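Local coordinates for transcriptional repressor of the blcABC operon (Agrobacterium tumefaciens, PDB 3MQ0), which represses transcription of the blcABC operon, probably by binding DNA through an IclR-type helix-turn-helix domain, and is regulated through its oligomerization, at residues E50-L55 with S60-L65; E196-L201 with D211-E216; N107-Q112 with R258-A263; P154-A159 with M175-F180. All blocks are in the same frame, centred on the assembly; numbering follows the deposited sequence.

Contact 1: residues E50-L55 with S60-L65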
loop_
_atom_site.group_PDB
_atom_site.type_symbol
_atom_site.label_atom_id
_atom_site.label_comp_id
_atom_site.label_asym_id
_atom_site.label_seq_id
_atom_site.Cartn_x
_atom_site.Cartn_y
_atom_site.Cartn_z
ATOM N N GLU B 50 7.851 23.104 -13.788
ATOM C CA GLU B 50 8.934 22.221 -13.381
ATOM C C GLU B 50 8.875 20.875 -14.103
ATOM O O GLU B 50 9.898 20.361 -14.562
ATOM C CB GLU B 50 8.949 22.034 -11.857
ATOM C CG GLU B 50 9.399 23.286 -11.098
ATOM C CD GLU B 50 9.220 23.171 -9.593
ATOM O OE1 GLU B 50 8.145 22.707 -9.154
ATOM O OE2 GLU B 50 10.156 23.544 -8.848
ATOM N N LEU B 51 7.684 20.294 -14.204
ATOM C CA LEU B 51 7.551 18.991 -14.842
ATOM C C LEU B 51 7.857 19.083 -16.332
ATOM O O LEU B 51 8.400 18.152 -16.922
ATOM C CB LEU B 51 6.145 18.418 -14.638
ATOM C CG LEU B 51 5.835 17.988 -13.208
ATOM C CD1 LEU B 51 4.326 17.768 -13.051
ATOM C CD2 LEU B 51 6.613 16.718 -12.893
ATOM N N THR B 52 7.500 20.216 -16.926
ATOM C CA THR B 52 7.666 20.423 -18.357
ATOM C C THR B 52 9.144 20.284 -18.732
ATOM O O THR B 52 9.476 19.786 -19.804
ATOM C CB THR B 52 7.077 21.798 -18.769
ATOM O OG1 THR B 52 5.648 21.730 -18.704
ATOM C CG2 THR B 52 7.483 22.187 -20.173
ATOM N N ARG B 53 10.025 20.702 -17.823
ATOM C CA ARG B 53 11.472 20.613 -18.020
ATOM C C ARG B 53 11.926 19.171 -18.227
ATOM O O ARG B 53 12.995 18.922 -18.787
ATOM C CB ARG B 53 12.198 21.219 -16.808
ATOM C CG ARG B 53 13.612 21.702 -17.079
ATOM C CD ARG B 53 14.320 22.136 -15.787
ATOM N NE ARG B 53 13.651 23.256 -15.121
ATOM C CZ ARG B 53 12.768 23.135 -14.128
ATOM N NH1 ARG B 53 12.431 21.932 -13.666
ATOM N NH2 ARG B 53 12.220 24.221 -13.597
ATOM N N PHE B 54 11.115 18.218 -17.773
ATOM C CA PHE B 54 11.452 16.800 -17.893
ATOM C C PHE B 54 10.796 16.133 -19.100
ATOM O O PHE B 54 10.916 14.923 -19.289
ATOM C CB PHE B 54 11.047 16.030 -16.630
ATOM C CG PHE B 54 11.764 16.468 -15.383
ATOM C CD1 PHE B 54 12.986 15.916 -15.037
ATOM C CD2 PHE B 54 11.202 17.412 -14.541
ATOM C CE1 PHE B 54 13.637 16.312 -13.880
ATOM C CE2 PHE B 54 11.843 17.812 -13.390
ATOM C CZ PHE B 54 13.063 17.266 -13.057
ATOM N N LEU B 55 10.089 16.906 -19.910
ATOM C CA LEU B 55 9.413 16.346 -21.074
ATOM C C LEU B 55 10.059 16.804 -22.378
ATOM O O LEU B 55 10.419 17.973 -22.532
ATOM C CB LEU B 55 7.929 16.721 -21.073
ATOM C CG LEU B 55 7.027 16.069 -20.019
ATOM C CD1 LEU B 55 5.683 16.791 -19.922
ATOM C CD2 LEU B 55 6.812 14.608 -20.345
ATOM N N SER B 60 3.729 24.117 -24.998
ATOM C CA SER B 60 2.268 24.083 -25.082
ATOM C C SER B 60 1.720 22.663 -25.038
ATOM O O SER B 60 0.651 22.410 -24.475
ATOM C CB SER B 60 1.766 24.830 -26.327
ATOM O OG SER B 60 2.427 24.383 -27.500
ATOM N N SER B 61 2.449 21.733 -25.639
ATOM C CA SER B 61 2.037 20.343 -25.656
ATOM C C SER B 61 2.232 19.707 -24.285
ATOM O O SER B 61 1.413 18.911 -23.828
ATOM C CB SER B 61 2.809 19.580 -26.735
ATOM O OG SER B 61 2.538 18.198 -26.659
ATOM N N ALA B 62 3.317 20.072 -23.614
ATOM C CA ALA B 62 3.561 19.544 -22.287
ATOM C C ALA B 62 2.448 20.006 -21.347
ATOM O O ALA B 62 1.872 19.199 -20.630
ATOM C CB ALA B 62 4.947 19.963 -21.778
ATOM N N HIS B 63 2.136 21.295 -21.359
ATOM C CA HIS B 63 1.059 21.808 -20.516
ATOM C C HIS B 63 -0.286 21.163 -20.835
ATOM O O HIS B 63 -1.065 20.864 -19.939
ATOM C CB HIS B 63 0.949 23.327 -20.626
ATOM C CG HIS B 63 2.128 24.056 -20.049
ATOM N ND1 HIS B 63 2.186 25.429 -19.964
ATOM C CD2 HIS B 63 3.291 23.597 -19.530
ATOM C CE1 HIS B 63 3.335 25.786 -19.415
ATOM N NE2 HIS B 63 4.023 24.692 -19.139
ATOM N N GLY B 64 -0.561 20.960 -22.114
ATOM C CA GLY B 64 -1.804 20.318 -22.520
ATOM C C GLY B 64 -1.879 18.886 -22.025
ATOM O O GLY B 64 -2.921 18.429 -21.592
ATOM N N LEU B 65 -0.759 18.172 -22.071
ATOM C CA LEU B 65 -0.758 16.791 -21.603
ATOM C C LEU B 65 -1.021 16.745 -20.106
ATOM O O LEU B 65 -1.825 15.937 -19.641
ATOM C CB LEU B 65 0.558 16.092 -21.948
ATOM C CG LEU B 65 0.746 14.667 -21.437
ATOM C CD1 LEU B 65 -0.326 13.721 -21.986
ATOM C CD2 LEU B 65 2.136 14.231 -21.865
#
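Thr-52 and Ala-62 make the heart of this contact, where their backbones approach to 5.8 Å between the CA atoms. So close an approach depends on the small methyl of Ala-62: its CB lies 3.7 Å from Thr-52 CG2 on one branch and 3.6 Å from Thr-52 OG1 on the other. Leu-55 adds a second apolar partner for that methyl, its CD1 3.7 Å from Ala-62 CB. Towards solvent, the exposed His-63 and Thr-52 cross at about a right angle, and Thr-52 OG1 meets the imidazole at its edge, in the ring plane, 3.1 Å from His-63 CD2. That hydroxyl is held within its own helix. With OG1 turned beside its own backbone N (chi1 -72°), it hydrogen-bonds Ala-48 O one helical turn earlier, which directs the methyl branch to Ala-62. Leu-55 is brought round by a type I turn from Thr-52 to Leu-55, closed by the bond from Leu-55 N to Thr-52 O. The pairing is that of a helix-turn-helix: short helix 48-52, a linker that opens with this turn, then helix 59-71, the probable DNA-recognition helix of the IclR-type domain. Helix 27-41 packs against both elements, its Ile-35 touching Leu-55 and Leu-65, while Leu-29 of the second subunit also reaches Leu-65; Glu-50 OE1 reaches back to bond Thr-47 N in the adjoining strand 46-47.

Contact 2: residues E196-L201 with D211-E216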
loop_
_atom_site.group_PDB
_atom_site.type_symbol
_atom_site.label_atom_id
_atom_site.label_comp_id
_atom_site.label_asym_id
_atom_site.label_seq_id
_atom_site.Cartn_x
_atom_site.Cartn_y
_atom_site.Cartn_z
ATOM N N GLU B 196 23.853 -19.988 13.420
ATOM C CA GLU B 196 24.131 -18.562 13.325
ATOM C C GLU B 196 25.349 -18.239 12.471
ATOM O O GLU B 196 25.393 -17.195 11.805
ATOM C CB GLU B 196 24.235 -17.935 14.713
ATOM C CG GLU B 196 22.850 -17.785 15.359
ATOM C CD GLU B 196 22.904 -17.090 16.700
ATOM O OE1 GLU B 196 23.515 -17.654 17.629
ATOM O OE2 GLU B 196 22.342 -15.977 16.824
ATOM N N GLU B 197 26.329 -19.136 12.462
ATOM C CA GLU B 197 27.451 -18.993 11.534
ATOM C C GLU B 197 26.962 -19.093 10.086
ATOM O O GLU B 197 27.312 -18.268 9.239
ATOM C CB GLU B 197 28.524 -20.043 11.818
ATOM C CG GLU B 197 29.187 -19.833 13.163
ATOM C CD GLU B 197 29.903 -21.063 13.691
ATOM O OE1 GLU B 197 29.874 -22.133 13.031
ATOM O OE2 GLU B 197 30.493 -20.953 14.786
ATOM N N GLU B 198 26.150 -20.100 9.802
ATOM C CA GLU B 198 25.583 -20.244 8.462
ATOM C C GLU B 198 24.770 -19.017 8.062
ATOM O O GLU B 198 24.811 -18.589 6.907
ATOM C CB GLU B 198 24.673 -21.465 8.383
ATOM C CG GLU B 198 25.366 -22.818 8.426
ATOM C CD GLU B 198 24.358 -23.951 8.293
ATOM O OE1 GLU B 198 23.269 -23.838 8.898
ATOM O OE2 GLU B 198 24.634 -24.940 7.582
ATOM N N LEU B 199 24.011 -18.464 9.000
ATOM C CA LEU B 199 23.154 -17.331 8.680
ATOM C C LEU B 199 23.969 -16.079 8.371
ATOM O O LEU B 199 23.592 -15.295 7.501
ATOM C CB LEU B 199 22.162 -17.051 9.817
ATOM C CG LEU B 199 21.172 -18.181 10.154
ATOM C CD1 LEU B 199 20.177 -17.715 11.241
ATOM C CD2 LEU B 199 20.421 -18.657 8.924
ATOM N N ALA B 200 25.071 -15.886 9.089
ATOM C CA ALA B 200 25.951 -14.743 8.817
ATOM C C ALA B 200 26.497 -14.816 7.395
ATOM O O ALA B 200 26.503 -13.823 6.667
ATOM C CB ALA B 200 27.101 -14.694 9.823
ATOM N N LEU B 201 26.966 -15.996 7.009
ATOM C CA LEU B 201 27.497 -16.210 5.665
ATOM C C LEU B 201 26.391 -15.995 4.633
ATOM O O LEU B 201 26.612 -15.388 3.587
ATOM C CB LEU B 201 28.074 -17.619 5.543
ATOM C CG LEU B 201 28.702 -18.036 4.209
ATOM C CD1 LEU B 201 29.773 -17.038 3.768
ATOM C CD2 LEU B 201 29.306 -19.449 4.345
ATOM N N ASP B 211 23.956 -28.314 2.197
ATOM C CA ASP B 211 24.775 -29.385 1.662
ATOM C C ASP B 211 24.428 -30.695 2.361
ATOM O O ASP B 211 25.109 -31.106 3.307
ATOM C CB ASP B 211 26.257 -29.059 1.833
ATOM C CG ASP B 211 27.158 -30.007 1.040
ATOM O OD1 ASP B 211 26.649 -31.042 0.555
ATOM O OD2 ASP B 211 28.370 -29.720 0.907
ATOM N N GLY B 212 23.354 -31.334 1.906
ATOM C CA GLY B 212 22.977 -32.648 2.401
ATOM C C GLY B 212 22.416 -32.696 3.814
ATOM O O GLY B 212 22.555 -33.706 4.508
ATOM N N GLN B 213 21.757 -31.621 4.229
ATOM C CA GLN B 213 21.154 -31.543 5.571
ATOM C C GLN B 213 19.741 -32.115 5.656
ATOM O O GLN B 213 19.192 -32.247 6.745
ATOM C CB GLN B 213 21.170 -30.098 6.075
ATOM C CG GLN B 213 22.594 -29.567 6.167
ATOM C CD GLN B 213 22.706 -28.294 6.961
ATOM O OE1 GLN B 213 21.896 -28.021 7.855
ATOM N NE2 GLN B 213 23.721 -27.498 6.640
ATOM N N ILE B 214 19.159 -32.440 4.505
ATOM C CA ILE B 214 17.826 -33.048 4.446
ATOM C C ILE B 214 17.917 -34.478 3.924
ATOM O O ILE B 214 17.332 -35.408 4.488
ATOM C CB ILE B 214 16.902 -32.260 3.498
ATOM C CG1 ILE B 214 16.655 -30.849 4.026
ATOM C CG2 ILE B 214 15.591 -33.019 3.284
ATOM C CD1 ILE B 214 15.961 -30.822 5.382
ATOM N N ARG B 215 18.645 -34.644 2.828
ATOM C CA ARG B 215 18.938 -35.965 2.301
ATOM C C ARG B 215 20.404 -36.046 1.941
ATOM O O ARG B 215 20.952 -35.134 1.341
ATOM C CB ARG B 215 18.106 -36.258 1.051
ATOM C CG ARG B 215 16.701 -36.753 1.316
ATOM C CD ARG B 215 16.222 -37.666 0.186
ATOM N NE ARG B 215 14.792 -37.956 0.276
ATOM C CZ ARG B 215 14.259 -38.869 1.081
ATOM N NH1 ARG B 215 15.033 -39.589 1.882
ATOM N NH2 ARG B 215 12.947 -39.058 1.088
ATOM N N GLU B 216 21.040 -37.154 2.293
ATOM C CA GLU B 216 22.422 -37.358 1.898
ATOM C C GLU B 216 22.519 -37.334 0.375
ATOM O O GLU B 216 21.699 -37.936 -0.324
ATOM C CB GLU B 216 22.949 -38.675 2.467
ATOM C CG GLU B 216 22.616 -38.855 3.940
ATOM C CD GLU B 216 23.710 -39.571 4.706
ATOM O OE1 GLU B 216 24.009 -40.737 4.367
ATOM O OE2 GLU B 216 24.274 -38.960 5.642
#
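Glu-198 and Gln-213 reach for each other with extended chains. Each has its CG beside the backbone N (chi1 -71° in Glu-198), and beyond that carbon both chains run out straight from opposite directions, bridging backbones whose nearest CA atoms, those of Glu-198 and Asp-211, are 11.4 Å apart. Their ends meet in one hydrogen bond, from Gln-213 NE2 to Glu-198 OE2 at 2.9 Å, with an N-H...O angle of 158°. The carboxylate and amide planes are only 13° apart. The acceptor lies in the amide plane and offers its syn lone pair, the one on the side of OE1. Helix 192-205 is thus tied to the turn between strands 208-211 and 218-226, at the edge of the sheet in the GAF-like C-terminal domain. Lys-162 forms a salt bridge with Glu-198 OE1 and a hydrogen bond with Gln-213 OE1, so both members share it, and Val-189 N also bonds Gln-213 OE1. With its oxygen engaged by two donors and its nitrogen by a carboxylate, the buried amide has its flip state defined. The lysine charge would be expected to stabilise Glu-198 as a carboxylate, making the bond from Gln-213 a charge-assisted one.

Contact 3: residues N107-Q112 with R258-A263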
loop_
_atom_site.group_PDB
_atom_site.type_symbol
_atom_site.label_atom_id
_atom_site.label_comp_id
_atom_site.label_asym_id
_atom_site.label_seq_id
_atom_site.Cartn_x
_atom_site.Cartn_y
_atom_site.Cartn_z
ATOM N N ASN B 107 5.640 -19.899 -11.184
ATOM C CA ASN B 107 5.600 -20.869 -12.282
ATOM C C ASN B 107 5.957 -20.217 -13.606
ATOM O O ASN B 107 6.771 -20.740 -14.371
ATOM C CB ASN B 107 4.217 -21.516 -12.417
ATOM C CG ASN B 107 3.889 -22.468 -11.283
ATOM O OD1 ASN B 107 4.771 -23.026 -10.657
ATOM N ND2 ASN B 107 2.597 -22.673 -11.039
ATOM N N ASP B 108 5.330 -19.075 -13.875
ATOM C CA ASP B 108 5.541 -18.347 -15.124
ATOM C C ASP B 108 6.961 -17.797 -15.270
ATOM O O ASP B 108 7.534 -17.766 -16.366
ATOM C CB ASP B 108 4.508 -17.230 -15.253
ATOM C CG ASP B 108 3.094 -17.771 -15.450
ATOM O OD1 ASP B 108 2.951 -18.992 -15.698
ATOM O OD2 ASP B 108 2.129 -16.984 -15.362
ATOM N N HIS B 109 7.527 -17.371 -14.157
ATOM C CA HIS B 109 8.896 -16.898 -14.143
ATOM C C HIS B 109 9.843 -18.019 -14.559
ATOM O O HIS B 109 10.784 -17.795 -15.317
ATOM C CB HIS B 109 9.245 -16.401 -12.741
ATOM C CG HIS B 109 10.487 -15.574 -12.677
ATOM N ND1 HIS B 109 10.592 -14.336 -13.270
ATOM C CD2 HIS B 109 11.676 -15.794 -12.056
ATOM C CE1 HIS B 109 11.792 -13.836 -13.036
ATOM N NE2 HIS B 109 12.465 -14.700 -12.296
ATOM N N LEU B 110 9.593 -19.231 -14.069
ATOM C CA LEU B 110 10.448 -20.362 -14.424
ATOM C C LEU B 110 10.322 -20.738 -15.899
ATOM O O LEU B 110 11.286 -21.194 -16.521
ATOM C CB LEU B 110 10.141 -21.574 -13.553
ATOM C CG LEU B 110 10.551 -21.439 -12.092
ATOM C CD1 LEU B 110 10.297 -22.753 -11.372
ATOM C CD2 LEU B 110 12.007 -21.050 -12.014
ATOM N N ALA B 111 9.134 -20.543 -16.452
ATOM C CA ALA B 111 8.878 -20.890 -17.845
ATOM C C ALA B 111 9.766 -20.136 -18.839
ATOM O O ALA B 111 9.813 -20.486 -20.015
ATOM C CB ALA B 111 7.409 -20.673 -18.182
ATOM N N GLN B 112 10.465 -19.103 -18.385
ATOM C CA GLN B 112 11.280 -18.310 -19.304
ATOM C C GLN B 112 12.748 -18.253 -18.894
ATOM O O GLN B 112 13.545 -17.533 -19.497
ATOM C CB GLN B 112 10.707 -16.903 -19.440
ATOM C CG GLN B 112 10.644 -16.151 -18.134
ATOM C CD GLN B 112 9.585 -15.076 -18.142
ATOM O OE1 GLN B 112 8.472 -15.290 -18.627
ATOM N NE2 GLN B 112 9.926 -13.905 -17.611
ATOM N N ARG B 258 20.135 -15.656 -6.777
ATOM C CA ARG B 258 19.913 -14.402 -6.056
ATOM C C ARG B 258 19.232 -13.370 -6.953
ATOM O O ARG B 258 18.254 -12.719 -6.545
ATOM C CB ARG B 258 21.235 -13.833 -5.485
ATOM C CG ARG B 258 21.039 -12.564 -4.654
ATOM C CD ARG B 258 22.373 -11.896 -4.288
ATOM N NE ARG B 258 23.038 -11.274 -5.441
ATOM C CZ ARG B 258 22.762 -10.057 -5.905
ATOM N NH1 ARG B 258 21.828 -9.316 -5.321
ATOM N NH2 ARG B 258 23.425 -9.580 -6.959
ATOM N N THR B 259 19.732 -13.225 -8.180
ATOM C CA THR B 259 19.177 -12.232 -9.091
ATOM C C THR B 259 17.824 -12.665 -9.680
ATOM O O THR B 259 16.959 -11.830 -9.958
ATOM C CB THR B 259 20.165 -11.863 -10.206
ATOM O OG1 THR B 259 20.603 -13.049 -10.870
ATOM C CG2 THR B 259 21.387 -11.153 -9.606
ATOM N N THR B 260 17.662 -13.963 -9.886
ATOM C CA THR B 260 16.378 -14.531 -10.299
ATOM C C THR B 260 15.328 -14.216 -9.242
ATOM O O THR B 260 14.211 -13.795 -9.562
ATOM C CB THR B 260 16.482 -16.078 -10.471
ATOM O OG1 THR B 260 17.312 -16.371 -11.602
ATOM C CG2 THR B 260 15.095 -16.711 -10.668
ATOM N N ALA B 261 15.693 -14.409 -7.976
ATOM C CA ALA B 261 14.792 -14.116 -6.860
ATOM C C ALA B 261 14.437 -12.633 -6.797
ATOM O O ALA B 261 13.289 -12.280 -6.556
ATOM C CB ALA B 261 15.421 -14.562 -5.540
ATOM N N ASN B 262 15.432 -11.766 -6.988
ATOM C CA ASN B 262 15.184 -10.327 -7.087
ATOM C C ASN B 262 14.197 -9.956 -8.199
ATOM O O ASN B 262 13.328 -9.100 -8.017
ATOM C CB ASN B 262 16.505 -9.562 -7.244
ATOM C CG ASN B 262 17.338 -9.586 -5.968
ATOM O OD1 ASN B 262 16.836 -9.932 -4.905
ATOM N ND2 ASN B 262 18.605 -9.231 -6.073
ATOM N N ALA B 263 14.311 -10.617 -9.346
ATOM C CA ALA B 263 13.398 -10.347 -10.461
ATOM C C ALA B 263 11.987 -10.807 -10.114
ATOM O O ALA B 263 11.001 -10.151 -10.448
ATOM C CB ALA B 263 13.879 -11.033 -11.732
#
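His-109 projects from helix 102-110 onto helix 247-267, touching Thr-260 and Ala-263, one turn apart on the second helix. The two helices come from the start and end of the GAF-like domain, and they pack together beside its central sheet; Ala-261, directed away from His-109, rests on Ala-223 and Ile-225 of strand 218-226. The polar part of the contact is modest. His-109 NE2 gives a weak hydrogen bond to Thr-260 O, 3.4 Å long and bent to 128° at the hydrogen. A firmer partner for the ring is Lys-267, whose NZ bonds ND1, so both imidazole nitrogens are engaged by helix 247-267. Asp-108, on another side of helix 102-110, bonds Ser-78 and Ala-79 of the second subunit. The CA atoms of His-109 and Thr-260, the nearest across the contact, are 8.7 Å apart, and the imidazole bridges that distance, swung out with CG opposite the backbone N (chi1 -165°). In the apolar part, Ala-263 CB approaches obliquely, 3.7 Å from His-109 CE1. Thr-260 turns its hydroxyl back to Glu-256 O within its own helix, and this leaves the methyl CG2 to meet the imidazole edge in the ring plane, 3.7 Å from His-109 NE2.

Contact 4: residues P154-A159 with M175-F180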
loop_
_atom_site.group_PDB
_atom_site.type_symbol
_atom_site.label_atom_id
_atom_site.label_comp_id
_atom_site.label_asym_id
_atom_site.label_seq_id
_atom_site.Cartn_x
_atom_site.Cartn_y
_atom_site.Cartn_z
ATOM N N PRO B 154 12.036 -28.820 8.756
ATOM C CA PRO B 154 12.655 -27.854 9.680
ATOM C C PRO B 154 13.390 -26.752 8.942
ATOM O O PRO B 154 14.269 -27.026 8.123
ATOM C CB PRO B 154 13.657 -28.704 10.471
ATOM C CG PRO B 154 13.161 -30.120 10.333
ATOM C CD PRO B 154 12.537 -30.191 8.964
ATOM N N ALA B 155 13.032 -25.510 9.235
ATOM C CA ALA B 155 13.668 -24.358 8.606
ATOM C C ALA B 155 15.196 -24.337 8.731
ATOM O O ALA B 155 15.880 -23.895 7.811
ATOM C CB ALA B 155 13.082 -23.066 9.155
ATOM N N PRO B 156 15.747 -24.795 9.870
ATOM C CA PRO B 156 17.209 -24.659 9.975
ATOM C C PRO B 156 17.986 -25.534 8.999
ATOM O O PRO B 156 19.148 -25.228 8.743
ATOM C CB PRO B 156 17.503 -25.115 11.409
ATOM C CG PRO B 156 16.257 -24.783 12.149
ATOM C CD PRO B 156 15.136 -25.106 11.178
ATOM N N PHE B 157 17.367 -26.593 8.482
ATOM C CA PHE B 157 18.068 -27.541 7.620
ATOM C C PHE B 157 17.943 -27.259 6.101
ATOM O O PHE B 157 18.782 -27.703 5.318
ATOM C CB PHE B 157 17.586 -28.976 7.904
ATOM C CG PHE B 157 17.702 -29.414 9.360
ATOM C CD1 PHE B 157 18.640 -28.859 10.210
ATOM C CD2 PHE B 157 16.870 -30.410 9.854
ATOM C CE1 PHE B 157 18.740 -29.273 11.532
ATOM C CE2 PHE B 157 16.955 -30.828 11.187
ATOM C CZ PHE B 157 17.906 -30.251 12.019
ATOM N N THR B 158 16.906 -26.548 5.677
ATOM C CA THR B 158 16.670 -26.374 4.237
ATOM C C THR B 158 17.330 -25.102 3.709
ATOM O O THR B 158 17.612 -24.185 4.478
ATOM C CB THR B 158 15.150 -26.288 3.922
ATOM O OG1 THR B 158 14.594 -25.155 4.591
ATOM C CG2 THR B 158 14.402 -27.527 4.407
ATOM N N ALA B 159 17.557 -25.018 2.395
ATOM C CA ALA B 159 18.156 -23.804 1.841
ATOM C C ALA B 159 17.193 -22.623 1.969
ATOM O O ALA B 159 17.600 -21.544 2.376
ATOM C CB ALA B 159 18.564 -24.006 0.371
ATOM N N MET B 175 14.012 -17.413 20.534
ATOM C CA MET B 175 12.612 -17.687 20.844
ATOM C C MET B 175 12.085 -18.873 20.044
ATOM O O MET B 175 11.284 -19.667 20.538
ATOM C CB MET B 175 11.755 -16.459 20.563
ATOM C CG MET B 175 12.099 -15.287 21.442
ATOM S SD MET B 175 10.623 -14.642 22.226
ATOM C CE MET B 175 11.324 -14.009 23.743
ATOM N N LEU B 176 12.532 -18.988 18.803
ATOM C CA LEU B 176 12.072 -20.062 17.936
ATOM C C LEU B 176 12.685 -21.398 18.292
ATOM O O LEU B 176 12.033 -22.429 18.158
ATOM C CB LEU B 176 12.435 -19.760 16.484
ATOM C CG LEU B 176 11.394 -19.052 15.643
ATOM C CD1 LEU B 176 12.001 -18.716 14.286
ATOM C CD2 LEU B 176 10.172 -19.948 15.506
ATOM N N PHE B 177 13.945 -21.381 18.722
ATOM C CA PHE B 177 14.725 -22.609 18.800
ATOM C C PHE B 177 15.320 -22.914 20.170
ATOM O O PHE B 177 16.437 -23.413 20.254
ATOM C CB PHE B 177 15.834 -22.584 17.749
ATOM C CG PHE B 177 15.312 -22.519 16.342
ATOM C CD1 PHE B 177 14.447 -23.495 15.871
ATOM C CD2 PHE B 177 15.690 -21.498 15.491
ATOM C CE1 PHE B 177 13.956 -23.443 14.573
ATOM C CE2 PHE B 177 15.214 -21.444 14.193
ATOM C CZ PHE B 177 14.340 -22.406 13.737
ATOM N N SER B 178 14.572 -22.622 21.229
ATOM C CA SER B 178 14.968 -23.013 22.577
ATOM C C SER B 178 15.223 -24.522 22.581
ATOM O O SER B 178 16.212 -24.999 23.136
ATOM C CB SER B 178 13.880 -22.643 23.587
ATOM O OG SER B 178 12.633 -23.214 23.225
ATOM N N GLN B 179 14.321 -25.260 21.944
ATOM C CA GLN B 179 14.564 -26.652 21.604
ATOM C C GLN B 179 14.944 -26.720 20.132
ATOM O O GLN B 179 14.145 -26.400 19.256
ATOM C CB GLN B 179 13.313 -27.489 21.842
ATOM C CG GLN B 179 12.796 -27.441 23.270
ATOM C CD GLN B 179 11.480 -28.175 23.426
ATOM O OE1 GLN B 179 10.489 -27.845 22.769
ATOM N NE2 GLN B 179 11.464 -29.184 24.292
ATOM N N PHE B 180 16.173 -27.126 19.864
ATOM C CA PHE B 180 16.642 -27.229 18.499
ATOM C C PHE B 180 16.158 -28.538 17.844
ATOM O O PHE B 180 16.195 -29.589 18.473
ATOM C CB PHE B 180 18.163 -27.130 18.487
ATOM C CG PHE B 180 18.702 -26.646 17.195
ATOM C CD1 PHE B 180 18.702 -25.291 16.898
ATOM C CD2 PHE B 180 19.177 -27.541 16.254
ATOM C CE1 PHE B 180 19.175 -24.834 15.684
ATOM C CE2 PHE B 180 19.655 -27.093 15.042
ATOM C CZ PHE B 180 19.658 -25.742 14.754
#
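Pro-156 meets two aromatic side chains, Phe-177 and Phe-180, each with a different part of its ring. The closest approach is to Phe-177. The two side chains come from opposite directions, and Pro-156 CG, at the outer end of the pyrrolidine, lies 3.4 Å from Phe-177 CZ, reaching the phenyl ring obliquely. Pro-156 CD follows behind at 3.8 Å from the same CZ atom. One face of the Phe-177 ring is taken by its neighbour Leu-176, whose CB sits 3.8 Å above the ring centre, and Leu-165 of helix 159-165 touches both Pro-156 and Phe-177. Phe-180 comes in with CG opposite its backbone N (chi1 -155°), which carries the far end of the ring back towards the loop, CZ coming to 4.0 Å from Pro-156 CB. The loop leads from edge strand 152-154 of the GAF-like domain's sheet into helix 159-165, and the contact joins it to the chain leaving helix 170-176. A bond from Phe-157 N to Pro-154 O tightens the loop, while Thr-158 serves as N-cap of the helix that follows, its OG1 bonding Gly-161 N. Beyond the proline, Phe-157 CE1 lies 4.2 Å from Phe-180 CE2. These two rings approach each other obliquely, their planes about 64° apart. Phe-157 also packs on Ile-214, Ser-188 and Val-189, and Pro-156 turns its carbonyl oxygen to Lys-162 NZ.

In the fold
Contact 1 lies in the helix-turn-helix domain, its centre about 56 Å from those of contacts 2 and 4, on the opposite side of the chain's centre. The other three contacts belong to the GAF-like domain. There contact 3 closes a long loop of chain within which contacts 2 and 4 are nested, their centres about 23 and 27 Å from its own. Contacts 2 and 4, with centres about 11 Å apart, touch directly: Ile-214 CD1 lies 3.5 Å from Phe-157 CB, and Gln-213 CB 3.5 Å from Phe-157 O. Lys-162 links them further, bonding Glu-198, Gln-213 and the carbonyl oxygen of Pro-156.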